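Local coordinates for protein muconate lactonizing enzyme (Corynebacterium glutamicum, PDB 3I4K) that belongs to the enolase superfamily, a muconate lactonizing enzyme with an N-terminal capping domain, a TIM-barrel domain and a bound magnesium ion, at residues A[62-67]-A[101-106]; A[50-55]-A[338-343]; A[314-319]-A[358-363]; A[205-210]-A[234-239]. All blocks are in the same frame, centred on the assembly; numbering follows the deposited sequence.

Contact 1. Residues A[62-67]-A[101-106]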
loop_
_atom_site.group_PDB
_atom_site.type_symbol
_atom_site.label_atom_id
_atom_site.label_comp_id
_atom_site.label_asym_id
_atom_site.label_seq_id
_atom_site.Cartn_x
_atom_site.Cartn_y
_atom_site.Cartn_z
ATOM N N GLY A 62 -20.515 6.550 13.035
ATOM C CA GLY A 62 -19.964 5.217 13.200
ATOM C C GLY A 62 -19.690 4.713 14.598
ATOM O O GLY A 62 -19.102 3.642 14.755
ATOM N N GLY A 63 -20.086 5.465 15.622
ATOM C CA GLY A 63 -19.860 4.993 16.980
ATOM C C GLY A 63 -18.685 5.590 17.727
ATOM O O GLY A 63 -18.522 5.358 18.930
ATOM N N GLU A 64 -17.850 6.341 17.022
ATOM C CA GLU A 64 -16.716 6.983 17.667
ATOM C C GLU A 64 -16.981 8.469 17.755
ATOM O O GLU A 64 -17.632 9.041 16.881
ATOM C CB GLU A 64 -15.434 6.756 16.873
ATOM C CG GLU A 64 -14.770 5.430 17.168
ATOM C CD GLU A 64 -13.431 5.314 16.483
ATOM O OE1 GLU A 64 -13.369 4.726 15.371
ATOM O OE2 GLU A 64 -12.446 5.830 17.066
ATOM N N SER A 65 -16.484 9.094 18.816
ATOM C CA SER A 65 -16.658 10.530 18.979
ATOM C C SER A 65 -15.413 11.137 19.605
ATOM O O SER A 65 -14.561 10.431 20.165
ATOM C CB SER A 65 -17.866 10.839 19.866
ATOM O OG SER A 65 -17.602 10.474 21.208
ATOM N N VAL A 66 -15.314 12.454 19.509
ATOM C CA VAL A 66 -14.186 13.161 20.078
ATOM C C VAL A 66 -13.937 12.678 21.514
ATOM O O VAL A 66 -12.790 12.473 21.903
ATOM C CB VAL A 66 -14.433 14.690 20.032
ATOM C CG1 VAL A 66 -15.825 15.021 20.566
ATOM C CG2 VAL A 66 -13.380 15.404 20.838
ATOM N N GLU A 67 -15.006 12.468 22.288
ATOM C CA GLU A 67 -14.866 11.990 23.670
ATOM C C GLU A 67 -14.287 10.576 23.681
ATOM O O GLU A 67 -13.359 10.265 24.437
ATOM C CB GLU A 67 -16.221 11.966 24.396
ATOM C CG GLU A 67 -16.923 13.311 24.577
ATOM C CD GLU A 67 -17.683 13.744 23.350
ATOM O OE1 GLU A 67 -18.156 12.852 22.615
ATOM O OE2 GLU A 67 -17.824 14.969 23.122
ATOM N N ALA A 101 -8.401 -2.808 19.633
ATOM C CA ALA A 101 -8.882 -3.338 18.367
ATOM C C ALA A 101 -9.813 -2.285 17.776
ATOM O O ALA A 101 -10.393 -1.489 18.515
ATOM C CB ALA A 101 -9.629 -4.638 18.593
ATOM N N ARG A 102 -9.932 -2.272 16.449
ATOM C CA ARG A 102 -10.787 -1.322 15.744
ATOM C C ARG A 102 -10.467 0.127 16.110
ATOM O O ARG A 102 -9.303 0.529 16.087
ATOM C CB ARG A 102 -12.261 -1.642 16.023
ATOM C CG ARG A 102 -12.571 -3.123 15.831
ATOM C CD ARG A 102 -14.049 -3.454 15.741
ATOM N NE ARG A 102 -14.208 -4.901 15.633
ATOM C CZ ARG A 102 -15.283 -5.516 15.148
ATOM N NH1 ARG A 102 -16.322 -4.814 14.714
ATOM N NH2 ARG A 102 -15.312 -6.841 15.093
ATOM N N ALA A 103 -11.494 0.911 16.432
ATOM C CA ALA A 103 -11.296 2.313 16.789
ATOM C C ALA A 103 -10.341 2.994 15.804
ATOM O O ALA A 103 -9.411 3.695 16.210
ATOM C CB ALA A 103 -10.744 2.418 18.214
ATOM N N ARG A 104 -10.580 2.793 14.510
ATOM C CA ARG A 104 -9.728 3.381 13.479
ATOM C C ARG A 104 -9.648 4.909 13.528
ATOM O O ARG A 104 -8.573 5.478 13.356
ATOM C CB ARG A 104 -10.203 2.945 12.089
ATOM C CG ARG A 104 -10.131 1.441 11.840
ATOM C CD ARG A 104 -8.714 0.895 11.973
ATOM N NE ARG A 104 -8.576 -0.397 11.301
ATOM C CZ ARG A 104 -7.450 -1.103 11.235
ATOM N NH1 ARG A 104 -6.337 -0.660 11.810
ATOM N NH2 ARG A 104 -7.433 -2.248 10.563
ATOM N N TYR A 105 -10.777 5.575 13.748
ATOM C CA TYR A 105 -10.766 7.032 13.795
ATOM C C TYR A 105 -9.773 7.565 14.837
ATOM O O TYR A 105 -9.033 8.507 14.565
ATOM C CB TYR A 105 -12.174 7.567 14.069
ATOM C CG TYR A 105 -13.071 7.588 12.848
ATOM C CD1 TYR A 105 -12.989 8.622 11.918
ATOM C CD2 TYR A 105 -14.003 6.580 12.625
ATOM C CE1 TYR A 105 -13.819 8.655 10.799
ATOM C CE2 TYR A 105 -14.838 6.602 11.498
ATOM C CZ TYR A 105 -14.742 7.642 10.596
ATOM O OH TYR A 105 -15.585 7.683 9.497
ATOM N N ALA A 106 -9.751 6.951 16.015
ATOM C CA ALA A 106 -8.839 7.381 17.070
ATOM C C ALA A 106 -7.388 7.164 16.626
ATOM O O ALA A 106 -6.531 8.033 16.804
ATOM C CB ALA A 106 -9.113 6.601 18.349
#

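Contact 2. Residues A[50-55]-A[338-343]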
loop_
_atom_site.group_PDB
_atom_site.type_symbol
_atom_site.label_atom_id
_atom_site.label_comp_id
_atom_site.label_asym_id
_atom_site.label_seq_id
_atom_site.Cartn_x
_atom_site.Cartn_y
_atom_site.Cartn_z
ATOM N N TYR A 50 1.044 17.183 14.273
ATOM C CA TYR A 50 -0.386 17.222 14.569
ATOM C C TYR A 50 -1.259 16.295 13.730
ATOM O O TYR A 50 -1.015 16.092 12.537
ATOM C CB TYR A 50 -0.899 18.654 14.424
ATOM C CG TYR A 50 -0.290 19.611 15.416
ATOM C CD1 TYR A 50 -0.673 19.591 16.757
ATOM C CD2 TYR A 50 0.696 20.516 15.025
ATOM C CE1 TYR A 50 -0.092 20.445 17.683
ATOM C CE2 TYR A 50 1.287 21.375 15.944
ATOM C CZ TYR A 50 0.888 21.337 17.272
ATOM O OH TYR A 50 1.461 22.190 18.189
ATOM N N GLY A 51 -2.287 15.748 14.377
ATOM C CA GLY A 51 -3.223 14.853 13.719
ATOM C C GLY A 51 -4.611 15.080 14.289
ATOM O O GLY A 51 -4.739 15.535 15.427
ATOM N N GLU A 52 -5.648 14.761 13.515
ATOM C CA GLU A 52 -7.027 14.956 13.960
ATOM C C GLU A 52 -7.862 13.705 14.232
ATOM O O GLU A 52 -7.907 12.781 13.422
ATOM C CB GLU A 52 -7.787 15.819 12.945
ATOM C CG GLU A 52 -7.461 17.312 12.989
ATOM C CD GLU A 52 -8.332 18.123 12.053
ATOM O OE1 GLU A 52 -9.408 17.628 11.662
ATOM O OE2 GLU A 52 -7.960 19.262 11.714
ATOM N N GLY A 53 -8.523 13.691 15.388
ATOM C CA GLY A 53 -9.423 12.604 15.737
ATOM C C GLY A 53 -10.772 13.244 15.449
ATOM O O GLY A 53 -11.299 13.986 16.281
ATOM N N VAL A 54 -11.340 12.966 14.278
ATOM C CA VAL A 54 -12.588 13.608 13.887
ATOM C C VAL A 54 -13.555 12.770 13.042
ATOM O O VAL A 54 -13.136 12.055 12.134
ATOM C CB VAL A 54 -12.250 14.906 13.108
ATOM C CG1 VAL A 54 -11.352 14.568 11.915
ATOM C CG2 VAL A 54 -13.510 15.602 12.643
ATOM N N VAL A 55 -14.846 12.876 13.360
ATOM C CA VAL A 55 -15.920 12.185 12.644
ATOM C C VAL A 55 -16.911 13.254 12.189
ATOM O O VAL A 55 -16.908 14.365 12.708
ATOM C CB VAL A 55 -16.670 11.171 13.536
ATOM C CG1 VAL A 55 -15.759 10.010 13.889
ATOM C CG2 VAL A 55 -17.188 11.862 14.802
ATOM N N ASP A 338 -14.252 29.624 11.120
ATOM C CA ASP A 338 -12.944 30.106 11.542
ATOM C C ASP A 338 -11.948 28.947 11.504
ATOM O O ASP A 338 -12.345 27.791 11.359
ATOM C CB ASP A 338 -13.039 30.697 12.951
ATOM C CG ASP A 338 -11.745 31.337 13.410
ATOM O OD1 ASP A 338 -11.064 31.977 12.583
ATOM O OD2 ASP A 338 -11.411 31.218 14.605
ATOM N N THR A 339 -10.660 29.248 11.624
ATOM C CA THR A 339 -9.646 28.204 11.588
ATOM C C THR A 339 -8.627 28.312 12.724
ATOM O O THR A 339 -8.824 29.061 13.680
ATOM C CB THR A 339 -8.912 28.207 10.220
ATOM O OG1 THR A 339 -7.744 27.381 10.292
ATOM C CG2 THR A 339 -8.518 29.614 9.823
ATOM N N TYR A 340 -7.554 27.535 12.623
ATOM C CA TYR A 340 -6.483 27.536 13.612
ATOM C C TYR A 340 -5.241 26.990 12.930
ATOM O O TYR A 340 -4.452 26.263 13.534
ATOM C CB TYR A 340 -6.844 26.650 14.808
ATOM C CG TYR A 340 -7.197 25.226 14.447
ATOM C CD1 TYR A 340 -8.364 24.935 13.744
ATOM C CD2 TYR A 340 -6.366 24.165 14.811
ATOM C CE1 TYR A 340 -8.696 23.627 13.411
ATOM C CE2 TYR A 340 -6.690 22.851 14.479
ATOM C CZ TYR A 340 -7.857 22.594 13.780
ATOM O OH TYR A 340 -8.191 21.305 13.442
ATOM N N ILE A 341 -5.062 27.370 11.670
ATOM C CA ILE A 341 -3.942 26.872 10.898
ATOM C C ILE A 341 -2.954 27.906 10.339
ATOM O O ILE A 341 -2.057 27.555 9.568
ATOM C CB ILE A 341 -4.480 25.970 9.753
ATOM C CG1 ILE A 341 -3.588 24.744 9.618
ATOM C CG2 ILE A 341 -4.579 26.741 8.447
ATOM C CD1 ILE A 341 -3.475 23.939 10.896
ATOM N N VAL A 342 -3.102 29.168 10.727
ATOM C CA VAL A 342 -2.197 30.222 10.253
ATOM C C VAL A 342 -2.358 30.519 8.759
ATOM O O VAL A 342 -2.891 31.566 8.386
ATOM C CB VAL A 342 -0.715 29.857 10.525
ATOM C CG1 VAL A 342 0.201 30.934 9.968
ATOM C CG2 VAL A 342 -0.485 29.691 12.016
ATOM N N GLN A 343 -1.893 29.609 7.907
ATOM C CA GLN A 343 -2.012 29.800 6.463
ATOM C C GLN A 343 -3.431 29.528 6.000
ATOM O O GLN A 343 -4.260 29.034 6.761
ATOM C CB GLN A 343 -1.062 28.869 5.707
ATOM C CG GLN A 343 0.396 29.049 6.059
ATOM C CD GLN A 343 0.913 27.955 6.965
ATOM O OE1 GLN A 343 0.315 27.650 8.000
ATOM N NE2 GLN A 343 2.035 27.358 6.582
#

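Contact 3. Residues A[314-319]-A[358-363]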
loop_
_atom_site.group_PDB
_atom_site.type_symbol
_atom_site.label_atom_id
_atom_site.label_comp_id
_atom_site.label_asym_id
_atom_site.label_seq_id
_atom_site.Cartn_x
_atom_site.Cartn_y
_atom_site.Cartn_z
ATOM N N SER A 314 -5.067 14.628 4.429
ATOM C CA SER A 314 -5.721 13.940 3.321
ATOM C C SER A 314 -5.289 14.459 1.951
ATOM O O SER A 314 -5.325 13.718 0.966
ATOM C CB SER A 314 -7.246 14.018 3.460
ATOM O OG SER A 314 -7.697 13.162 4.502
ATOM N N LEU A 315 -4.889 15.725 1.873
ATOM C CA LEU A 315 -4.443 16.282 0.599
ATOM C C LEU A 315 -3.038 15.759 0.271
ATOM O O LEU A 315 -2.687 15.573 -0.898
ATOM C CB LEU A 315 -4.454 17.815 0.646
ATOM C CG LEU A 315 -5.828 18.488 0.556
ATOM C CD1 LEU A 315 -5.701 19.953 0.923
ATOM C CD2 LEU A 315 -6.399 18.346 -0.851
ATOM N N GLN A 316 -2.240 15.518 1.306
ATOM C CA GLN A 316 -0.897 14.989 1.107
ATOM C C GLN A 316 -1.061 13.566 0.579
ATOM O O GLN A 316 -0.277 13.101 -0.253
ATOM C CB GLN A 316 -0.127 14.966 2.429
ATOM C CG GLN A 316 0.164 16.353 3.005
ATOM C CD GLN A 316 1.299 17.082 2.287
ATOM O OE1 GLN A 316 1.399 18.310 2.353
ATOM N NE2 GLN A 316 2.163 16.331 1.618
ATOM N N PHE A 317 -2.095 12.883 1.064
ATOM C CA PHE A 317 -2.356 11.517 0.632
ATOM C C PHE A 317 -2.766 11.550 -0.830
ATOM O O PHE A 317 -2.223 10.818 -1.644
ATOM C CB PHE A 317 -3.458 10.859 1.476
ATOM C CG PHE A 317 -3.751 9.436 1.069
ATOM C CD1 PHE A 317 -4.806 9.144 0.207
ATOM C CD2 PHE A 317 -2.917 8.398 1.482
ATOM C CE1 PHE A 317 -5.027 7.835 -0.248
ATOM C CE2 PHE A 317 -3.126 7.082 1.034
ATOM C CZ PHE A 317 -4.188 6.807 0.163
ATOM N N ALA A 318 -3.715 12.415 -1.160
ATOM C CA ALA A 318 -4.168 12.528 -2.535
ATOM C C ALA A 318 -3.028 12.943 -3.467
ATOM O O ALA A 318 -2.988 12.537 -4.630
ATOM C CB ALA A 318 -5.298 13.527 -2.629
ATOM N N ALA A 319 -2.104 13.754 -2.955
ATOM C CA ALA A 319 -0.984 14.221 -3.761
ATOM C C ALA A 319 -0.052 13.088 -4.170
ATOM O O ALA A 319 0.573 13.144 -5.228
ATOM C CB ALA A 319 -0.199 15.283 -3.003
ATOM N N PRO A 358 6.986 21.838 4.656
ATOM C CA PRO A 358 7.234 20.700 5.544
ATOM C C PRO A 358 5.970 20.184 6.228
ATOM O O PRO A 358 4.951 20.878 6.274
ATOM C CB PRO A 358 8.243 21.266 6.541
ATOM C CG PRO A 358 7.824 22.700 6.642
ATOM C CD PRO A 358 7.605 23.063 5.193
ATOM N N GLY A 359 6.051 18.969 6.768
ATOM C CA GLY A 359 4.909 18.381 7.447
ATOM C C GLY A 359 3.672 18.394 6.573
ATOM O O GLY A 359 3.769 18.149 5.370
ATOM N N LEU A 360 2.512 18.685 7.160
ATOM C CA LEU A 360 1.277 18.724 6.384
ATOM C C LEU A 360 1.272 19.899 5.416
ATOM O O LEU A 360 0.430 19.971 4.521
ATOM C CB LEU A 360 0.047 18.825 7.296
ATOM C CG LEU A 360 -0.467 17.604 8.066
ATOM C CD1 LEU A 360 -0.257 16.343 7.244
ATOM C CD2 LEU A 360 0.248 17.489 9.381
ATOM N N GLY A 361 2.220 20.815 5.594
ATOM C CA GLY A 361 2.293 21.982 4.731
ATOM C C GLY A 361 1.494 23.120 5.334
ATOM O O GLY A 361 1.167 24.106 4.668
ATOM N N VAL A 362 1.165 22.977 6.611
ATOM C CA VAL A 362 0.401 23.998 7.301
ATOM C C VAL A 362 0.681 23.919 8.800
ATOM O O VAL A 362 0.738 22.832 9.374
ATOM C CB VAL A 362 -1.103 23.836 7.004
ATOM C CG1 VAL A 362 -1.719 22.775 7.899
ATOM C CG2 VAL A 362 -1.787 25.166 7.143
ATOM N N ASP A 363 0.877 25.076 9.428
ATOM C CA ASP A 363 1.182 25.127 10.855
ATOM C C ASP A 363 -0.026 25.547 11.674
ATOM O O ASP A 363 -0.891 26.265 11.187
ATOM C CB ASP A 363 2.330 26.103 11.111
ATOM C CG ASP A 363 3.244 26.249 9.914
ATOM O OD1 ASP A 363 2.898 27.020 8.992
ATOM O OD2 ASP A 363 4.298 25.584 9.890
#

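Contact 4. Residues A[205-210]-A[234-239]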
loop_
_atom_site.group_PDB
_atom_site.type_symbol
_atom_site.label_atom_id
_atom_site.label_comp_id
_atom_site.label_asym_id
_atom_site.label_seq_id
_atom_site.Cartn_x
_atom_site.Cartn_y
_atom_site.Cartn_z
ATOM N N TRP A 205 -31.451 4.820 4.735
ATOM C CA TRP A 205 -32.638 4.358 4.007
ATOM C C TRP A 205 -32.537 2.842 4.044
ATOM O O TRP A 205 -31.424 2.310 3.998
ATOM C CB TRP A 205 -32.623 4.801 2.541
ATOM C CG TRP A 205 -33.365 6.064 2.263
ATOM C CD1 TRP A 205 -33.801 6.994 3.180
ATOM C CD2 TRP A 205 -33.735 6.564 0.979
ATOM N NE1 TRP A 205 -34.415 8.039 2.533
ATOM C CE2 TRP A 205 -34.389 7.801 1.182
ATOM C CE3 TRP A 205 -33.576 6.090 -0.329
ATOM C CZ2 TRP A 205 -34.882 8.567 0.124
ATOM C CZ3 TRP A 205 -34.066 6.853 -1.380
ATOM C CH2 TRP A 205 -34.711 8.078 -1.147
ATOM N N ASP A 206 -33.667 2.143 4.144
ATOM C CA ASP A 206 -33.595 0.691 4.130
ATOM C C ASP A 206 -33.552 0.248 2.676
ATOM O O ASP A 206 -33.774 1.054 1.771
ATOM C CB ASP A 206 -34.766 0.024 4.896
ATOM C CG ASP A 206 -36.148 0.375 4.347
ATOM O OD1 ASP A 206 -36.281 0.756 3.173
ATOM O OD2 ASP A 206 -37.128 0.236 5.112
ATOM N N ARG A 207 -33.234 -1.019 2.446
ATOM C CA ARG A 207 -33.140 -1.540 1.094
ATOM C C ARG A 207 -34.385 -1.289 0.266
ATOM O O ARG A 207 -34.293 -0.785 -0.848
ATOM C CB ARG A 207 -32.846 -3.042 1.130
ATOM C CG ARG A 207 -32.918 -3.722 -0.221
ATOM C CD ARG A 207 -33.017 -5.237 -0.040
ATOM N NE ARG A 207 -33.325 -5.934 -1.287
ATOM C CZ ARG A 207 -32.392 -6.343 -2.135
ATOM N NH1 ARG A 207 -31.121 -6.116 -1.850
ATOM N NH2 ARG A 207 -32.714 -6.988 -3.248
ATOM N N ARG A 208 -35.556 -1.634 0.799
ATOM C CA ARG A 208 -36.780 -1.438 0.029
ATOM C C ARG A 208 -36.981 0.009 -0.388
ATOM O O ARG A 208 -37.344 0.293 -1.531
ATOM C CB ARG A 208 -38.012 -1.905 0.803
ATOM C CG ARG A 208 -39.260 -1.970 -0.070
ATOM C CD ARG A 208 -40.527 -1.727 0.739
ATOM N NE ARG A 208 -40.591 -0.368 1.270
ATOM C CZ ARG A 208 -40.971 0.703 0.576
ATOM N NH1 ARG A 208 -41.331 0.590 -0.697
ATOM N NH2 ARG A 208 -40.986 1.898 1.161
ATOM N N THR A 209 -36.752 0.930 0.537
ATOM C CA THR A 209 -36.921 2.346 0.232
ATOM C C THR A 209 -35.936 2.827 -0.831
ATOM O O THR A 209 -36.293 3.622 -1.698
ATOM C CB THR A 209 -36.755 3.223 1.502
ATOM O OG1 THR A 209 -37.724 2.830 2.488
ATOM C CG2 THR A 209 -36.967 4.688 1.163
ATOM N N ALA A 210 -34.695 2.351 -0.769
ATOM C CA ALA A 210 -33.697 2.769 -1.749
ATOM C C ALA A 210 -34.054 2.277 -3.148
ATOM O O ALA A 210 -34.004 3.034 -4.109
ATOM C CB ALA A 210 -32.312 2.261 -1.346
ATOM N N LEU A 234 -23.885 -5.317 1.531
ATOM C CA LEU A 234 -23.200 -5.097 0.262
ATOM C C LEU A 234 -24.056 -5.560 -0.918
ATOM O O LEU A 234 -24.025 -4.948 -1.990
ATOM C CB LEU A 234 -21.844 -5.824 0.250
ATOM C CG LEU A 234 -20.906 -5.500 1.418
ATOM C CD1 LEU A 234 -19.554 -6.168 1.178
ATOM C CD2 LEU A 234 -20.740 -3.982 1.562
ATOM N N GLU A 235 -24.838 -6.618 -0.721
ATOM C CA GLU A 235 -25.670 -7.145 -1.802
ATOM C C GLU A 235 -26.682 -6.107 -2.281
ATOM O O GLU A 235 -27.018 -6.040 -3.467
ATOM C CB GLU A 235 -26.382 -8.431 -1.348
ATOM C CG GLU A 235 -25.487 -9.674 -1.389
ATOM C CD GLU A 235 -26.170 -10.922 -0.825
ATOM O OE1 GLU A 235 -27.369 -11.123 -1.082
ATOM O OE2 GLU A 235 -25.506 -11.709 -0.126
ATOM N N THR A 236 -27.159 -5.280 -1.361
ATOM C CA THR A 236 -28.110 -4.238 -1.728
ATOM C C THR A 236 -27.467 -3.124 -2.557
ATOM O O THR A 236 -28.091 -2.591 -3.477
ATOM C CB THR A 236 -28.780 -3.674 -0.467
ATOM O OG1 THR A 236 -29.751 -4.621 -0.003
ATOM C CG2 THR A 236 -29.447 -2.350 -0.748
ATOM N N LEU A 237 -26.224 -2.765 -2.249
ATOM C CA LEU A 237 -25.545 -1.723 -3.022
ATOM C C LEU A 237 -25.409 -2.203 -4.463
ATOM O O LEU A 237 -25.579 -1.428 -5.417
ATOM C CB LEU A 237 -24.159 -1.430 -2.450
ATOM C CG LEU A 237 -24.065 -1.009 -0.979
ATOM C CD1 LEU A 237 -22.625 -0.726 -0.631
ATOM C CD2 LEU A 237 -24.928 0.225 -0.713
ATOM N N ARG A 238 -25.092 -3.487 -4.617
ATOM C CA ARG A 238 -24.953 -4.095 -5.941
ATOM C C ARG A 238 -26.302 -4.104 -6.656
ATOM O O ARG A 238 -26.395 -3.811 -7.851
ATOM C CB ARG A 238 -24.442 -5.540 -5.807
ATOM C CG ARG A 238 -24.513 -6.365 -7.087
ATOM C CD ARG A 238 -23.747 -5.705 -8.211
ATOM N NE ARG A 238 -23.736 -6.512 -9.429
ATOM C CZ ARG A 238 -23.391 -6.044 -10.632
ATOM N NH1 ARG A 238 -23.029 -4.767 -10.773
ATOM N NH2 ARG A 238 -23.408 -6.848 -11.695
ATOM N N GLU A 239 -27.347 -4.450 -5.912
ATOM C CA GLU A 239 -28.691 -4.509 -6.465
ATOM C C GLU A 239 -29.195 -3.130 -6.899
ATOM O O GLU A 239 -29.854 -3.021 -7.937
ATOM C CB GLU A 239 -29.660 -5.131 -5.447
ATOM C CG GLU A 239 -31.079 -5.388 -5.979
ATOM C CD GLU A 239 -31.121 -6.309 -7.203
ATOM O OE1 GLU A 239 -32.189 -6.407 -7.847
ATOM O OE2 GLU A 239 -30.097 -6.947 -7.522
#

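Contact 1. Residues A[62-67]-A[101-106]
E64 lays its carboxylate against the first turn of helix 104-121, close to the CB of Y105 and beside A103 and A106. The arrangement is a carboxylate caught by two backbone N-H groups in the first turn of a helix, within the alpha-helical part of the N-terminal capping domain of an enolase-superfamily protein. E64 sits just before helix 66-81, with A103 in the N-cap position of the second helix, so the contact joins the starts of two helices. Two bonds make the grip: Y105 N donates to OE1 of E64 at 3.2 Å, and A106 N donates to OE2 of E64 at 3.1 Å. Both reach the carboxylate on its syn side, 19° out of its plane, and both are bent, with N-H...O angles of 143° and 138°. The fork of two neighbouring N-H groups fixes the rotation of the carboxylate, and the helix end would probably stabilise its negative charge. The E64 chain turns beside its own backbone N and then runs extended, which carries the buried carboxylate across to the helix.

Packing completes the contact. The CB of A106 lies 3.7 Å from OE2 of E64, and M69 of helix 66-81 touches E64, Y105 and A106 alike. The Y105 ring, edge-to-face with W255, belongs to a side chain about 8 Å from the bound magnesium ion. E64 OE1 lies in the plane of that ring, at its edge, 3.4 Å from CD2 of Y105.

Contact 2. Residues A[50-55]-A[338-343]
E52 and Y340 approach each other from opposite directions, and this one pair makes the whole contact. The phenol OH of Y340 donates to OE2 of E52 at 2.7 Å. The donor stands above the carboxylate plane, 58° out of it, with carboxylate and ring planes 29° apart. E52 gets there on an extended chain from strand 48-53. Y340 has its CG between the backbone N and the carbonyl carbon (chi1 56°), which sends the ring from the loop toward the strand.

In the next shell, E52 OE2 also accepts from G310 N, and OE1 from G307 N, so backbone N-H groups at the start of helix 308-320 hold the same carboxylate. The Y340 ring packs on P308, on I36 of strand 30-43, and on K368 and V369 of helix 366-372. The strand is paired through G51 with V39 and G53 with L37, while Y340 is tied by its backbone to D365.

E52 thus links the antiparallel sheet of the N-terminal domain to a helix and a loop of the barrel domain. Three donors around a buried carboxylate would probably favour its charged form, making this a polar tie across the domain interface.

Contact 3. Residues A[314-319]-A[358-363]
Q316 reaches from helix 308-320 to the turn at 358-361, its amide end lying close to the carbonyl groups of G359 and L360. The polar approach comes first: OE1 of Q316, as modelled, lies 2.9 Å from O of L360. The side chain leaves the helix beside its own backbone N (chi1 -66°) and bends again at chi2 (-76°), a curl that brings the amide up to the turn.

Nonpolar contact is slighter: CG of Q316 lies 4.3 Å from CD1 of L360. The leucine finds further neighbours one turn earlier in the same helix, at A312 and A313, and V362 packs on I309 and A312.

Backbone geometry shapes the receiving side. Residues 358-361 form a type II' beta turn, closed by a weak bond from G361 N to O of P358 at 2.8 Å. G359 takes up a positive phi (53°) in it, and so does G361.

The turn is also tied to the N-terminal domain: L360 N donates to OD1 of D116 in helix 104-121, and G359 has backbone bonds with V124 and V126. Helix 308-320 packs on strand 137-144 through L315 and A318 and on helix 282-294 through F317, and it presents Q316 to the loop between strand 351-353 and helix 366-372.

Contact 4. Residues A[205-210]-A[234-239]
R207 and T236 mark the closest backbone approach, 6.4 Å between their CA atoms, where the first turn of helix 207-219 faces that of helix 234-244. These are consecutive outer helices of the TIM-barrel domain, and strand 224-226 lies between them in the chain.

R207 bridges the gap. Its CG stands opposite the backbone N (chi1 172°), and the chain then runs extended as far as NE, passing obliquely across the threonine side chain. CG of R207 lies 3.8 Å from CG2 of T236, while the guanidinium turns back to the hydroxyl. NH1 of R207 donates to OG1 of T236 at 2.7 Å, with an N-H...O angle of 152° and the oxygen only 7° out of the guanidinium plane, at its edge. T236 OG1 is hydrogen-bonded to OD2 of D233 as well, so the residue just ahead of the helix helps to position the hydroxyl that the arginine meets.

The other end of the guanidinium leans on an aliphatic part of E239, with NH2 of R207 3.6 Å from CG of E239. The E239 carboxylate forms salt bridges with R242 and R243 farther along its own helix. The charged atoms of R207 and E239 are not in contact, though a weak attraction is plausible.

D206 is the N-cap of helix 207-219. Its OD1 takes two bonds from one residue, from T209 OG1 at 2.6 Å and from T209 N at 2.7 Å, the latter arriving nearly along the C-O axis of the carboxylate.

Contacts 2 and 3 lie across the chain's centre from contact 4, while the centre of contact 1 is 18 Å from that of contact 2 and 26 Å from that of contact 4. Contact 1 belongs to the N-terminal domain, contact 2 joins that domain to the barrel domain, and contacts 3 and 4 lie within the barrel domain. Contacts 2 and 3, with centres 12 Å apart, interlock along the chain: their segments alternate, and Q343 OE1 and D363 N probably share a hydrogen bond. Y105 packs on V54 and V55, and E64 on V55, joining contacts 1 and 2. Both contacts 1 and 4 are nested in the long loop that contact 2 closes.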